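Local coordinates for protein acyl-coenzyme A oxidase 1 (Yarrowia lipolytica, PDB 5Y9D) that oxidises saturated acyl-CoAs to (2E)-enoyl-CoAs with FAD as cofactor, passing the electrons to oxygen to form hydrogen peroxide in peroxisomal beta-oxidation, at residues I316-F320 / M371-A375; V322-L327 / C428-I432; L331-C335 / V640-D645; H357-L361 / E434-A438. All blocks are in the same frame, centred on the assembly; numbering follows the deposited sequence.

Contact 1. Residues I316-F320 / M371-A375; sequences IADSF and MKMGA
F320 and K372 meet where two antiparallel helices of the helical C-alpha1 domain, 306-334 and 355-391, run side by side. The short axes of residues 316-320 and 371-375 approach to 8.3 Å, with their directions 157° apart. Small residues allow this: the CB of A375 comes within 3.7 Å of A317 CA, and the CG2 branch of I316 reaches to 3.4 Å from A375 N. This is the tight side of the interface. Next to it, F320 has CG anti to its backbone N (chi1 166°), which brings the ring up to the second helix. There the aliphatic chain of K372 passes over one ring face: CB stands 3.7 Å from the centroid and only 16° off the normal, a CH-pi contact. Beyond CG the lysine chain bends, keeping CD close to the far rim of the ring, while NZ goes on to bond the backbone oxygen of L51. A smaller residue such as alanine at F320 would probably leave the K372 methylenes without the flat surface they lie on and open a gap between the helices. The looser side is at M371, whose extended chain carries its sulfur alongside S319, at longer separations than on the alanine side. This side does not face solvent, since every touching residue is buried and S319 also packs on T424 and T425 of helix 400-437. S319 OG bonds M315 O of its own helix, and M371 meets its neighbour through sulfur: SD lies 4.0 Å from S319 CB.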
loop_
_atom_site.group_PDB
_atom_site.type_symbol
_atom_site.label_atom_id
_atom_site.label_comp_id
_atom_site.label_asym_id
_atom_site.label_seq_id
_atom_site.Cartn_x
_atom_site.Cartn_y
_atom_site.Cartn_z
ATOM N N ILE A 316 -2.054 -9.877 -15.687
ATOM C CA ILE A 316 -1.986 -11.035 -14.844
ATOM C C ILE A 316 -0.498 -11.430 -14.755
ATOM O O ILE A 316 -0.007 -11.783 -13.696
ATOM C CB ILE A 316 -2.878 -12.179 -15.338
ATOM C CG1 ILE A 316 -4.338 -11.739 -15.448
ATOM C CG2 ILE A 316 -2.871 -13.341 -14.365
ATOM C CD1 ILE A 316 -5.106 -12.511 -16.504
ATOM N N ALA A 317 0.220 -11.306 -15.851
ATOM C CA ALA A 317 1.639 -11.638 -15.890
ATOM C C ALA A 317 2.462 -10.625 -15.123
ATOM O O ALA A 317 3.347 -11.010 -14.369
ATOM C CB ALA A 317 2.122 -11.730 -17.335
ATOM N N ASP A 318 2.191 -9.332 -15.310
ATOM C CA ASP A 318 2.910 -8.332 -14.533
ATOM C C ASP A 318 2.826 -8.702 -13.081
ATOM O O ASP A 318 3.832 -8.719 -12.409
ATOM C CB ASP A 318 2.366 -6.911 -14.689
ATOM C CG ASP A 318 2.313 -6.441 -16.115
ATOM O OD1 ASP A 318 3.129 -6.914 -16.939
ATOM O OD2 ASP A 318 1.430 -5.594 -16.399
ATOM N N SER A 319 1.636 -9.026 -12.596
ATOM C CA SER A 319 1.465 -9.396 -11.214
ATOM C C SER A 319 2.428 -10.513 -10.810
ATOM O O SER A 319 3.058 -10.431 -9.767
ATOM C CB SER A 319 0.018 -9.816 -10.930
ATOM O OG SER A 319 -0.888 -8.750 -11.122
ATOM N N PHE A 320 2.543 -11.553 -11.624
ATOM C CA PHE A 320 3.582 -12.564 -11.394
ATOM C C PHE A 320 4.982 -11.962 -11.421
ATOM O O PHE A 320 5.756 -12.120 -10.478
ATOM C CB PHE A 320 3.509 -13.680 -12.420
ATOM C CG PHE A 320 4.737 -14.580 -12.449
ATOM C CD1 PHE A 320 4.971 -15.497 -11.444
ATOM C CD2 PHE A 320 5.632 -14.527 -13.507
ATOM C CE1 PHE A 320 6.082 -16.346 -11.488
ATOM C CE2 PHE A 320 6.737 -15.375 -13.564
ATOM C CZ PHE A 320 6.971 -16.285 -12.547
ATOM N N MET A 371 0.158 -17.329 -9.621
ATOM C CA MET A 371 -0.157 -16.283 -10.582
ATOM C C MET A 371 0.297 -16.617 -11.998
ATOM O O MET A 371 -0.452 -16.372 -12.937
ATOM C CB MET A 371 0.393 -14.959 -10.133
ATOM C CG MET A 371 -0.414 -14.357 -9.011
ATOM S SD MET A 371 0.536 -12.947 -8.519
ATOM C CE MET A 371 -0.518 -12.201 -7.290
ATOM N N LYS A 372 1.479 -17.220 -12.149
ATOM C CA LYS A 372 1.996 -17.591 -13.480
ATOM C C LYS A 372 1.139 -18.609 -14.205
ATOM O O LYS A 372 0.966 -18.514 -15.420
ATOM C CB LYS A 372 3.435 -18.133 -13.401
ATOM C CG LYS A 372 4.105 -18.402 -14.745
ATOM C CD LYS A 372 4.186 -17.135 -15.597
ATOM C CE LYS A 372 4.610 -17.449 -17.020
ATOM N NZ LYS A 372 6.055 -17.725 -17.113
ATOM N N MET A 373 0.635 -19.598 -13.466
ATOM C CA MET A 373 -0.357 -20.541 -14.011
ATOM C C MET A 373 -1.576 -19.770 -14.600
ATOM O O MET A 373 -1.930 -19.951 -15.772
ATOM C CB MET A 373 -0.815 -21.554 -12.947
ATOM C CG MET A 373 0.301 -22.099 -12.038
ATOM S SD MET A 373 1.638 -22.873 -12.966
ATOM C CE MET A 373 3.057 -22.142 -12.166
ATOM N N GLY A 374 -2.168 -18.881 -13.823
ATOM C CA GLY A 374 -3.187 -17.959 -14.324
ATOM C C GLY A 374 -2.774 -17.150 -15.550
ATOM O O GLY A 374 -3.410 -17.222 -16.610
ATOM N N ALA A 375 -1.713 -16.366 -15.426
ATOM C CA ALA A 375 -1.200 -15.585 -16.563
ATOM C C ALA A 375 -1.088 -16.406 -17.867
ATOM O O ALA A 375 -1.502 -15.953 -18.921
ATOM C CB ALA A 375 0.144 -14.981 -16.197
#

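Contact 2. Residues V322-L327 / C428-I432; sequences VSKRFL and CAKII
C428 opens the contact by aiming its sulfur at helix 306-334, a chi1 of -172° swinging SG away from the cysteine's own backbone N. There SG meets the V322 CG1 methyl at 3.7 Å, with S323 OG close beside it. One turn later I431 divides its two branches between two partners. Its CD1 end comes to 3.4 Å from S323 OG, on the hydroxyl that bonds S319 O one turn back in its own helix. Its CG2 branch, anti to the backbone N, instead reaches L327, where it lies 3.7 Å from L327 CD1, the two side chains crossing at about a right angle. I432 then turns to the other flank of the interface. Its CD1 packs 3.7 Å from V322 CG1, and its CG1 approaches F326 CD2 at 3.9 Å, while its CG2 branch lies over one face of the F326 ring. The same V322 methyl sits in plane at the edge of that ring. The local axes run nearly parallel, 14° apart and 9.1 Å at closest approach, so successive turns meet in step: S323 faces C428 and F326 faces I432. W457 of helix 450-457 covers V322, C428 and I432, and C368 of helix 355-391 packs on S323 and L327. Methyl groups, a ring and a sulfur carry the interface, which implies that two helices inside the C-alpha1 domain cohere here mainly through shape and dispersion.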
loop_
_atom_site.group_PDB
_atom_site.type_symbol
_atom_site.label_atom_id
_atom_site.label_comp_id
_atom_site.label_asym_id
_atom_site.label_seq_id
_atom_site.Cartn_x
_atom_site.Cartn_y
_atom_site.Cartn_z
ATOM N N VAL A 322 6.365 -8.834 -11.223
ATOM C CA VAL A 322 6.753 -7.914 -10.172
ATOM C C VAL A 322 6.723 -8.573 -8.768
ATOM O O VAL A 322 7.523 -8.256 -7.910
ATOM C CB VAL A 322 5.848 -6.673 -10.231
ATOM C CG1 VAL A 322 6.005 -5.796 -8.975
ATOM C CG2 VAL A 322 6.141 -5.902 -11.517
ATOM N N SER A 323 5.789 -9.482 -8.537
ATOM C CA SER A 323 5.740 -10.227 -7.278
ATOM C C SER A 323 6.974 -11.038 -7.105
ATOM O O SER A 323 7.540 -11.075 -6.041
ATOM C CB SER A 323 4.533 -11.149 -7.228
ATOM O OG SER A 323 3.389 -10.368 -6.927
ATOM N N LYS A 324 7.425 -11.660 -8.179
ATOM C CA LYS A 324 8.532 -12.550 -8.039
ATOM C C LYS A 324 9.799 -11.754 -7.778
ATOM O O LYS A 324 10.742 -12.295 -7.209
ATOM C CB LYS A 324 8.674 -13.460 -9.234
ATOM C CG LYS A 324 9.546 -12.922 -10.351
ATOM C CD LYS A 324 9.294 -13.728 -11.626
ATOM C CE LYS A 324 10.109 -13.159 -12.749
ATOM N NZ LYS A 324 10.041 -14.047 -13.909
ATOM N N ARG A 325 9.817 -10.484 -8.177
ATOM C CA ARG A 325 10.983 -9.676 -7.959
ATOM C C ARG A 325 11.075 -9.328 -6.484
ATOM O O ARG A 325 12.116 -9.469 -5.860
ATOM C CB ARG A 325 10.910 -8.396 -8.785
ATOM C CG ARG A 325 12.080 -7.445 -8.553
ATOM C CD ARG A 325 11.946 -6.140 -9.336
ATOM N NE ARG A 325 12.853 -5.140 -8.793
ATOM C CZ ARG A 325 12.631 -3.833 -8.772
ATOM N NH1 ARG A 325 11.526 -3.304 -9.290
ATOM N NH2 ARG A 325 13.517 -3.061 -8.160
ATOM N N PHE A 326 9.964 -8.889 -5.914
ATOM C CA PHE A 326 9.995 -8.415 -4.533
ATOM C C PHE A 326 10.002 -9.574 -3.541
ATOM O O PHE A 326 10.590 -9.460 -2.499
ATOM C CB PHE A 326 8.902 -7.370 -4.284
ATOM C CG PHE A 326 9.175 -6.054 -4.982
ATOM C CD1 PHE A 326 10.159 -5.196 -4.507
ATOM C CD2 PHE A 326 8.479 -5.691 -6.129
ATOM C CE1 PHE A 326 10.429 -3.985 -5.133
ATOM C CE2 PHE A 326 8.760 -4.492 -6.776
ATOM C CZ PHE A 326 9.731 -3.628 -6.268
ATOM N N LEU A 327 9.423 -10.716 -3.877
ATOM C CA LEU A 327 9.556 -11.877 -2.989
ATOM C C LEU A 327 11.014 -12.356 -2.947
ATOM O O LEU A 327 11.528 -12.739 -1.880
ATOM C CB LEU A 327 8.632 -12.996 -3.416
ATOM C CG LEU A 327 7.228 -12.865 -2.842
ATOM C CD1 LEU A 327 6.249 -13.464 -3.818
ATOM C CD2 LEU A 327 7.109 -13.553 -1.473
ATOM N N CYS A 428 -0.547 -8.755 -5.965
ATOM C CA CYS A 428 0.769 -8.122 -6.150
ATOM C C CYS A 428 0.968 -6.918 -5.246
ATOM O O CYS A 428 1.984 -6.827 -4.567
ATOM C CB CYS A 428 0.980 -7.667 -7.599
ATOM S SG CYS A 428 2.669 -7.074 -7.946
ATOM N N ALA A 429 0.021 -5.984 -5.237
ATOM C CA ALA A 429 0.062 -4.865 -4.290
ATOM C C ALA A 429 0.391 -5.374 -2.872
ATOM O O ALA A 429 1.312 -4.851 -2.237
ATOM C CB ALA A 429 -1.251 -4.086 -4.288
ATOM N N LYS A 430 -0.330 -6.412 -2.413
ATOM C CA LYS A 430 -0.140 -6.944 -1.058
ATOM C C LYS A 430 1.236 -7.584 -0.880
ATOM O O LYS A 430 1.848 -7.487 0.178
ATOM C CB LYS A 430 -1.246 -7.959 -0.697
ATOM C CG LYS A 430 -1.227 -8.425 0.753
ATOM C CD LYS A 430 -2.186 -9.595 0.939
ATOM C CE LYS A 430 -2.431 -9.950 2.421
ATOM N NZ LYS A 430 -1.588 -11.064 2.974
ATOM N N ILE A 431 1.720 -8.241 -1.912
ATOM C CA ILE A 431 3.027 -8.882 -1.844
ATOM C C ILE A 431 4.146 -7.834 -1.711
ATOM O O ILE A 431 5.004 -7.909 -0.824
ATOM C CB ILE A 431 3.211 -9.798 -3.051
ATOM C CG1 ILE A 431 2.340 -11.039 -2.873
ATOM C CG2 ILE A 431 4.654 -10.209 -3.212
ATOM C CD1 ILE A 431 2.172 -11.886 -4.115
ATOM N N ILE A 432 4.095 -6.832 -2.564
ATOM C CA ILE A 432 5.108 -5.793 -2.567
ATOM C C ILE A 432 5.169 -5.191 -1.179
ATOM O O ILE A 432 6.280 -4.954 -0.662
ATOM C CB ILE A 432 4.780 -4.665 -3.578
ATOM C CG1 ILE A 432 4.803 -5.181 -5.020
ATOM C CG2 ILE A 432 5.744 -3.508 -3.423
ATOM C CD1 ILE A 432 4.431 -4.135 -6.058
#

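Contact 3. Residues L331-C335 / V640-D645; sequences LRYAC and VIGLTD
R332 reaches D645 because its chain is extended from CG to NE (chi3 -180°), while the aspartate has CG anti to its carbonyl carbon, beside the backbone N. The two side chains cross at about a right angle. The salt bridge across the contact runs through one nitrogen, consistent with guanidinium and carboxylate planes 64° apart: R332 NH2 bonds D645 OD1 at 3.1 Å with an N-H...O angle of 154°, the oxygen lying near the guanidinium plane and met nearly along its C-O axis. Both charges have further partners, R332 NH1 on the backbone oxygen of G659 and D645 OD2 on R37 of helix 28-38, so this buried arginine and aspartate are held from several sides. The model crowds the aspartate against I641 O, which makes the fine detail of its position less certain. Replacing R332 by a leucine would probably leave D645 with one cationic partner fewer inside the protein and take this donor from G659 O. Nearer the start of helix 640-646 the contact becomes apolar. C335 SG sits between two branched residues, 3.7 Å from V640 CG2 and 3.8 Å from I641 CD1. On the other flank, L331 CD1 packs against T644 CG2 at 3.8 Å, and L362 of helix 355-391 touches both L331 and V640. An ion pair bordered by apolar packing thus joins the end of a C-alpha1 helix to the C-terminal helical region, the added domain that distinguishes acyl-CoA oxidases from the smaller acyl-CoA dehydrogenases.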
loop_
_atom_site.group_PDB
_atom_site.type_symbol
_atom_site.label_atom_id
_atom_site.label_comp_id
_atom_site.label_asym_id
_atom_site.label_seq_id
_atom_site.Cartn_x
_atom_site.Cartn_y
_atom_site.Cartn_z
ATOM N N LEU A 331 12.999 -12.492 0.616
ATOM C CA LEU A 331 13.354 -13.813 1.076
ATOM C C LEU A 331 14.857 -14.057 1.058
ATOM O O LEU A 331 15.344 -14.818 1.889
ATOM C CB LEU A 331 12.668 -14.915 0.241
ATOM C CG LEU A 331 11.162 -15.095 0.436
ATOM C CD1 LEU A 331 10.613 -16.054 -0.601
ATOM C CD2 LEU A 331 10.834 -15.569 1.848
ATOM N N ARG A 332 15.593 -13.479 0.103
ATOM C CA ARG A 332 17.069 -13.531 0.175
ATOM C C ARG A 332 17.601 -12.728 1.381
ATOM O O ARG A 332 18.571 -13.123 2.021
ATOM C CB ARG A 332 17.727 -13.033 -1.098
ATOM C CG ARG A 332 17.784 -14.046 -2.246
ATOM C CD ARG A 332 18.221 -13.327 -3.516
ATOM N NE ARG A 332 18.281 -14.256 -4.634
ATOM C CZ ARG A 332 18.565 -13.944 -5.896
ATOM N NH1 ARG A 332 18.846 -12.694 -6.251
ATOM N NH2 ARG A 332 18.570 -14.902 -6.802
ATOM N N TYR A 333 16.970 -11.596 1.658
ATOM C CA TYR A 333 17.287 -10.830 2.825
ATOM C C TYR A 333 16.944 -11.592 4.100
ATOM O O TYR A 333 17.685 -11.464 5.063
ATOM C CB TYR A 333 16.569 -9.490 2.807
ATOM C CG TYR A 333 16.976 -8.589 3.935
ATOM C CD1 TYR A 333 18.275 -8.191 4.075
ATOM C CD2 TYR A 333 16.039 -8.113 4.865
ATOM C CE1 TYR A 333 18.662 -7.361 5.110
ATOM C CE2 TYR A 333 16.417 -7.270 5.894
ATOM C CZ TYR A 333 17.738 -6.909 6.016
ATOM O OH TYR A 333 18.145 -6.057 7.033
ATOM N N ALA A 334 15.862 -12.386 4.102
ATOM C CA ALA A 334 15.422 -13.140 5.294
ATOM C C ALA A 334 16.409 -14.208 5.681
ATOM O O ALA A 334 16.607 -14.508 6.861
ATOM C CB ALA A 334 14.060 -13.807 5.057
ATOM N N CYS A 335 16.968 -14.836 4.672
ATOM C CA CYS A 335 17.998 -15.820 4.861
ATOM C C CYS A 335 19.326 -15.257 5.377
ATOM O O CYS A 335 20.189 -16.015 5.759
ATOM C CB CYS A 335 18.269 -16.516 3.546
ATOM S SG CYS A 335 16.887 -17.487 2.946
ATOM N N VAL A 640 13.924 -22.208 -0.097
ATOM C CA VAL A 640 13.520 -20.901 -0.599
ATOM C C VAL A 640 14.437 -20.334 -1.650
ATOM O O VAL A 640 13.947 -19.653 -2.595
ATOM C CB VAL A 640 13.417 -19.808 0.466
ATOM C CG1 VAL A 640 12.040 -19.819 1.074
ATOM C CG2 VAL A 640 14.521 -19.895 1.523
ATOM N N ILE A 641 15.729 -20.545 -1.459
ATOM C CA ILE A 641 16.741 -20.063 -2.368
ATOM C C ILE A 641 16.601 -20.713 -3.727
ATOM O O ILE A 641 16.792 -20.068 -4.730
ATOM C CB ILE A 641 18.153 -20.228 -1.797
ATOM C CG1 ILE A 641 18.293 -19.420 -0.519
ATOM C CG2 ILE A 641 19.187 -19.738 -2.780
ATOM C CD1 ILE A 641 17.858 -17.985 -0.669
ATOM N N GLY A 642 16.285 -21.996 -3.758
ATOM C CA GLY A 642 16.044 -22.649 -5.022
ATOM C C GLY A 642 14.854 -22.121 -5.793
ATOM O O GLY A 642 14.982 -21.847 -6.956
ATOM N N LEU A 643 13.716 -21.929 -5.145
ATOM C CA LEU A 643 12.515 -21.414 -5.817
ATOM C C LEU A 643 12.608 -19.958 -6.320
ATOM O O LEU A 643 12.225 -19.586 -7.476
ATOM C CB LEU A 643 11.321 -21.629 -4.895
ATOM C CG LEU A 643 11.370 -23.034 -4.294
ATOM C CD1 LEU A 643 10.578 -23.156 -3.013
ATOM C CD2 LEU A 643 10.928 -24.084 -5.292
ATOM N N THR A 644 13.177 -19.144 -5.453
ATOM C CA THR A 644 13.489 -17.785 -5.793
ATOM C C THR A 644 14.537 -17.725 -6.901
ATOM O O THR A 644 14.460 -16.886 -7.765
ATOM C CB THR A 644 13.834 -16.954 -4.545
ATOM O OG1 THR A 644 14.758 -17.659 -3.724
ATOM C CG2 THR A 644 12.601 -16.742 -3.742
ATOM N N ASP A 645 15.514 -18.622 -6.858
ATOM C CA ASP A 645 16.560 -18.705 -7.866
ATOM C C ASP A 645 15.911 -19.085 -9.180
ATOM O O ASP A 645 16.325 -18.681 -10.249
ATOM C CB ASP A 645 17.626 -19.728 -7.465
ATOM C CG ASP A 645 18.711 -19.141 -6.569
ATOM O OD1 ASP A 645 18.764 -17.920 -6.390
ATOM O OD2 ASP A 645 19.514 -19.912 -6.033
#

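Contact 4. Residues H357-L361 / E434-A438. With FAD (flavin-adenine dinucleotide), chain D.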
loop_
_atom_site.group_PDB
_atom_site.type_symbol
_atom_site.label_atom_id
_atom_site.label_comp_id
_atom_site.label_asym_id
_atom_site.label_seq_id
_atom_site.Cartn_x
_atom_site.Cartn_y
_atom_site.Cartn_z
ATOM N N HIS A 357 7.657 -15.329 10.234
ATOM C CA HIS A 357 8.209 -14.699 9.050
ATOM C C HIS A 357 7.972 -15.609 7.866
ATOM O O HIS A 357 7.679 -15.142 6.767
ATOM C CB HIS A 357 9.697 -14.426 9.268
ATOM C CG HIS A 357 10.247 -13.319 8.424
ATOM N ND1 HIS A 357 10.165 -11.994 8.791
ATOM C CD2 HIS A 357 10.909 -13.341 7.248
ATOM C CE1 HIS A 357 10.742 -11.245 7.872
ATOM N NE2 HIS A 357 11.196 -12.041 6.921
ATOM N N GLN A 358 8.052 -16.912 8.102
ATOM C CA GLN A 358 7.771 -17.877 7.066
ATOM C C GLN A 358 6.320 -17.725 6.630
ATOM O O GLN A 358 6.005 -17.610 5.429
ATOM C CB GLN A 358 8.005 -19.299 7.581
ATOM C CG GLN A 358 9.412 -19.538 8.121
ATOM C CD GLN A 358 9.680 -20.987 8.468
ATOM O OE1 GLN A 358 8.784 -21.820 8.465
ATOM N NE2 GLN A 358 10.923 -21.289 8.785
ATOM N N ARG A 359 5.414 -17.685 7.591
ATOM C CA ARG A 359 4.025 -17.559 7.194
ATOM C C ARG A 359 3.703 -16.159 6.597
ATOM O O ARG A 359 2.771 -16.030 5.830
ATOM C CB ARG A 359 3.084 -17.982 8.317
ATOM C CG ARG A 359 2.500 -16.851 9.119
ATOM C CD ARG A 359 1.683 -17.405 10.281
ATOM N NE ARG A 359 0.494 -18.149 9.859
ATOM C CZ ARG A 359 0.318 -19.464 9.990
ATOM N NH1 ARG A 359 -0.816 -20.003 9.587
ATOM N NH2 ARG A 359 1.248 -20.243 10.517
ATOM N N ARG A 360 4.484 -15.129 6.904
ATOM C CA ARG A 360 4.293 -13.868 6.218
ATOM C C ARG A 360 4.668 -14.023 4.745
ATOM O O ARG A 360 3.930 -13.533 3.876
ATOM C CB ARG A 360 5.098 -12.735 6.837
ATOM C CG ARG A 360 4.618 -12.287 8.205
ATOM C CD ARG A 360 5.739 -11.545 8.934
ATOM N NE ARG A 360 6.031 -10.284 8.272
ATOM C CZ ARG A 360 6.813 -9.321 8.752
ATOM N NH1 ARG A 360 7.449 -9.448 9.916
ATOM N NH2 ARG A 360 6.962 -8.209 8.040
ATOM N N LEU A 361 5.760 -14.741 4.445
ATOM C CA LEU A 361 6.277 -14.704 3.070
ATOM C C LEU A 361 6.006 -15.905 2.176
ATOM O O LEU A 361 5.702 -15.734 1.001
ATOM C CB LEU A 361 7.766 -14.417 3.075
ATOM C CG LEU A 361 8.125 -13.084 3.741
ATOM C CD1 LEU A 361 9.641 -12.963 3.807
ATOM C CD2 LEU A 361 7.491 -11.885 3.034
ATOM N N GLU A 434 3.802 -6.460 1.897
ATOM C CA GLU A 434 4.327 -7.413 2.881
ATOM C C GLU A 434 5.838 -7.655 2.781
ATOM O O GLU A 434 6.489 -7.765 3.820
ATOM C CB GLU A 434 3.595 -8.773 2.849
ATOM C CG GLU A 434 2.097 -8.698 3.161
ATOM C CD GLU A 434 1.788 -8.109 4.530
ATOM O OE1 GLU A 434 2.564 -8.352 5.489
ATOM O OE2 GLU A 434 0.760 -7.403 4.646
ATOM N N CYS A 435 6.399 -7.740 1.568
ATOM C CA CYS A 435 7.864 -7.836 1.409
ATOM C C CYS A 435 8.595 -6.593 1.909
ATOM O O CYS A 435 9.692 -6.674 2.431
ATOM C CB CYS A 435 8.250 -8.090 -0.042
ATOM S SG CYS A 435 7.702 -9.685 -0.719
ATOM N N ARG A 436 8.006 -5.424 1.772
ATOM C CA ARG A 436 8.694 -4.251 2.205
ATOM C C ARG A 436 8.891 -4.334 3.744
ATOM O O ARG A 436 10.018 -4.218 4.245
ATOM C CB ARG A 436 7.937 -2.994 1.813
ATOM C CG ARG A 436 8.681 -1.734 2.221
ATOM C CD ARG A 436 7.830 -0.498 2.134
ATOM N NE ARG A 436 6.440 -0.755 2.488
ATOM C CZ ARG A 436 5.927 -0.693 3.724
ATOM N NH1 ARG A 436 6.672 -0.379 4.783
ATOM N NH2 ARG A 436 4.630 -0.943 3.903
ATOM N N GLN A 437 7.800 -4.564 4.469
ATOM C CA GLN A 437 7.846 -4.652 5.931
ATOM C C GLN A 437 8.728 -5.782 6.384
ATOM O O GLN A 437 9.442 -5.643 7.375
ATOM C CB GLN A 437 6.439 -4.841 6.527
ATOM C CG GLN A 437 5.540 -3.634 6.332
ATOM C CD GLN A 437 4.136 -3.905 6.780
ATOM O OE1 GLN A 437 3.856 -3.927 7.980
ATOM N NE2 GLN A 437 3.236 -4.116 5.819
ATOM N N ALA A 438 8.680 -6.891 5.659
ATOM C CA ALA A 438 9.552 -8.021 5.946
ATOM C C ALA A 438 11.061 -7.671 5.921
ATOM O O ALA A 438 11.880 -8.461 6.382
ATOM C CB ALA A 438 9.278 -9.157 4.959
HETATM P PA FAD D . 14.661 -5.781 12.127
HETATM O O1A FAD D . 15.865 -6.444 11.594
HETATM O O2A FAD D . 14.473 -5.611 13.567
HETATM O O5B FAD D . 13.450 -6.583 11.540
HETATM C C5B FAD D . 13.527 -7.219 10.282
HETATM C C4B FAD D . 12.266 -8.016 10.030
HETATM O O4B FAD D . 12.335 -9.254 10.723
HETATM C C3B FAD D . 11.042 -7.279 10.527
HETATM O O3B FAD D . 10.018 -7.378 9.557
HETATM C C2B FAD D . 10.641 -8.005 11.786
HETATM O O2B FAD D . 9.235 -8.140 11.918
HETATM C C1B FAD D . 11.276 -9.367 11.661
HETATM N N9A FAD D . 11.724 -9.774 13.005
HETATM C C8A FAD D . 12.667 -9.193 13.742
HETATM N N7A FAD D . 12.796 -9.817 14.922
HETATM C C5A FAD D . 11.908 -10.814 14.958
HETATM C C6A FAD D . 11.497 -11.872 15.906
HETATM N N6A FAD D . 12.083 -12.002 17.099
HETATM N N1A FAD D . 10.520 -12.709 15.549
HETATM C C2A FAD D . 9.927 -12.601 14.371
HETATM N N3A FAD D . 10.246 -11.679 13.472
HETATM C C4A FAD D . 11.205 -10.773 13.692
HETATM N N1 FAD D . 16.719 4.823 14.358
HETATM C C2 FAD D . 17.291 5.678 15.201
HETATM O O2 FAD D . 17.937 5.228 16.137
HETATM N N3 FAD D . 17.200 6.986 15.070
HETATM C C4 FAD D . 16.518 7.530 14.090
HETATM O O4 FAD D . 16.457 8.747 14.001
HETATM C C4X FAD D . 15.850 6.669 13.115
HETATM N N5 FAD D . 15.141 7.162 12.103
HETATM C C5X FAD D . 14.552 6.342 11.234
HETATM C C6 FAD D . 13.847 6.890 10.196
HETATM C C7 FAD D . 13.233 6.076 9.289
HETATM C C7M FAD D . 12.456 6.682 8.165
HETATM C C8 FAD D . 13.338 4.613 9.431
HETATM C C8M FAD D . 12.663 3.730 8.430
HETATM C C9 FAD D . 14.042 4.055 10.475
HETATM C C9A FAD D . 14.660 4.878 11.380
HETATM N N10 FAD D . 15.384 4.344 12.445
HETATM C C10 FAD D . 15.997 5.233 13.318
HETATM C "C1'" FAD D . 15.533 2.907 12.623
HETATM C "C2'" FAD D . 14.224 2.216 12.901
HETATM O "O2'" FAD D . 13.987 2.356 14.282
HETATM C "C3'" FAD D . 14.350 0.745 12.565
HETATM O "O3'" FAD D . 13.974 0.579 11.215
HETATM C "C4'" FAD D . 13.471 -0.154 13.420
HETATM O "O4'" FAD D . 13.504 0.272 14.776
HETATM C "C5'" FAD D . 13.965 -1.581 13.408
HETATM O "O5'" FAD D . 14.062 -2.041 12.081
HETATM P P FAD D . 15.185 -3.038 11.684
HETATM O O1P FAD D . 15.737 -2.580 10.419
HETATM O O2P FAD D . 16.059 -3.223 12.840
HETATM O O3P FAD D . 14.421 -4.384 11.412
#
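R360 brings the NH2 edge of its guanidinium up to the Q437-A438 peptide, NH2 standing 3.4 Å from Q437 C. A bend at chi3 (67°) turns the group so that its other nitrogen faces the adenosine ribose of FAD. There R360 NH1 bonds FAD O2B at 3.0 Å, with the acceptor at the guanidinium edge, and makes a weak bond to O3B. FAD O3B in turn donates to Q437 O at 2.8 Å, so O3B is held between the arginine, weakly, and a backbone carbonyl, while O2B takes the stronger arginine bond. H357 brings its ring edge to A438 O, with CE1 3.4 Å away and the oxygen in the ring plane, while the same CE1 lies near FAD O4B. Behind this polar layer L361 CD2 packs on A438 CB at 3.8 Å. The site is shared across the dimer: Q437 OE1 bonds W426 NE1 of the second subunit, whose T169, S175 and D466 also bind the cofactor. Within the subunit, helices 355-391 and 400-437 converge here against helix 306-334, whose A334 packs on H357 and whose L331 packs on L361, while F450 of helix 450-457 packs on C435.

All four contacts are buried, but their depth and chemistry differ. Contacts 1 and 2, about 8 and 11 Å from the chain centre to their own centres, are mainly apolar. They set helices 355-391 and 400-437 against helix 306-334 and touch where M371 CE lies 3.7 Å from C428 N. Contact 4 pairs those two partner helices with each other, and contact 3 uses the far end of helix 306-334. Lying farther out, about 21 and 24 Å from that centre, these two are more polar: contact 3 holds an ion pair, contact 4 grips FAD and includes partly exposed R360 and E434. They touch each other through leucines, L331 CD2 standing 3.5 Å from L361 CD1, while C435 packs contact 4 on contact 2.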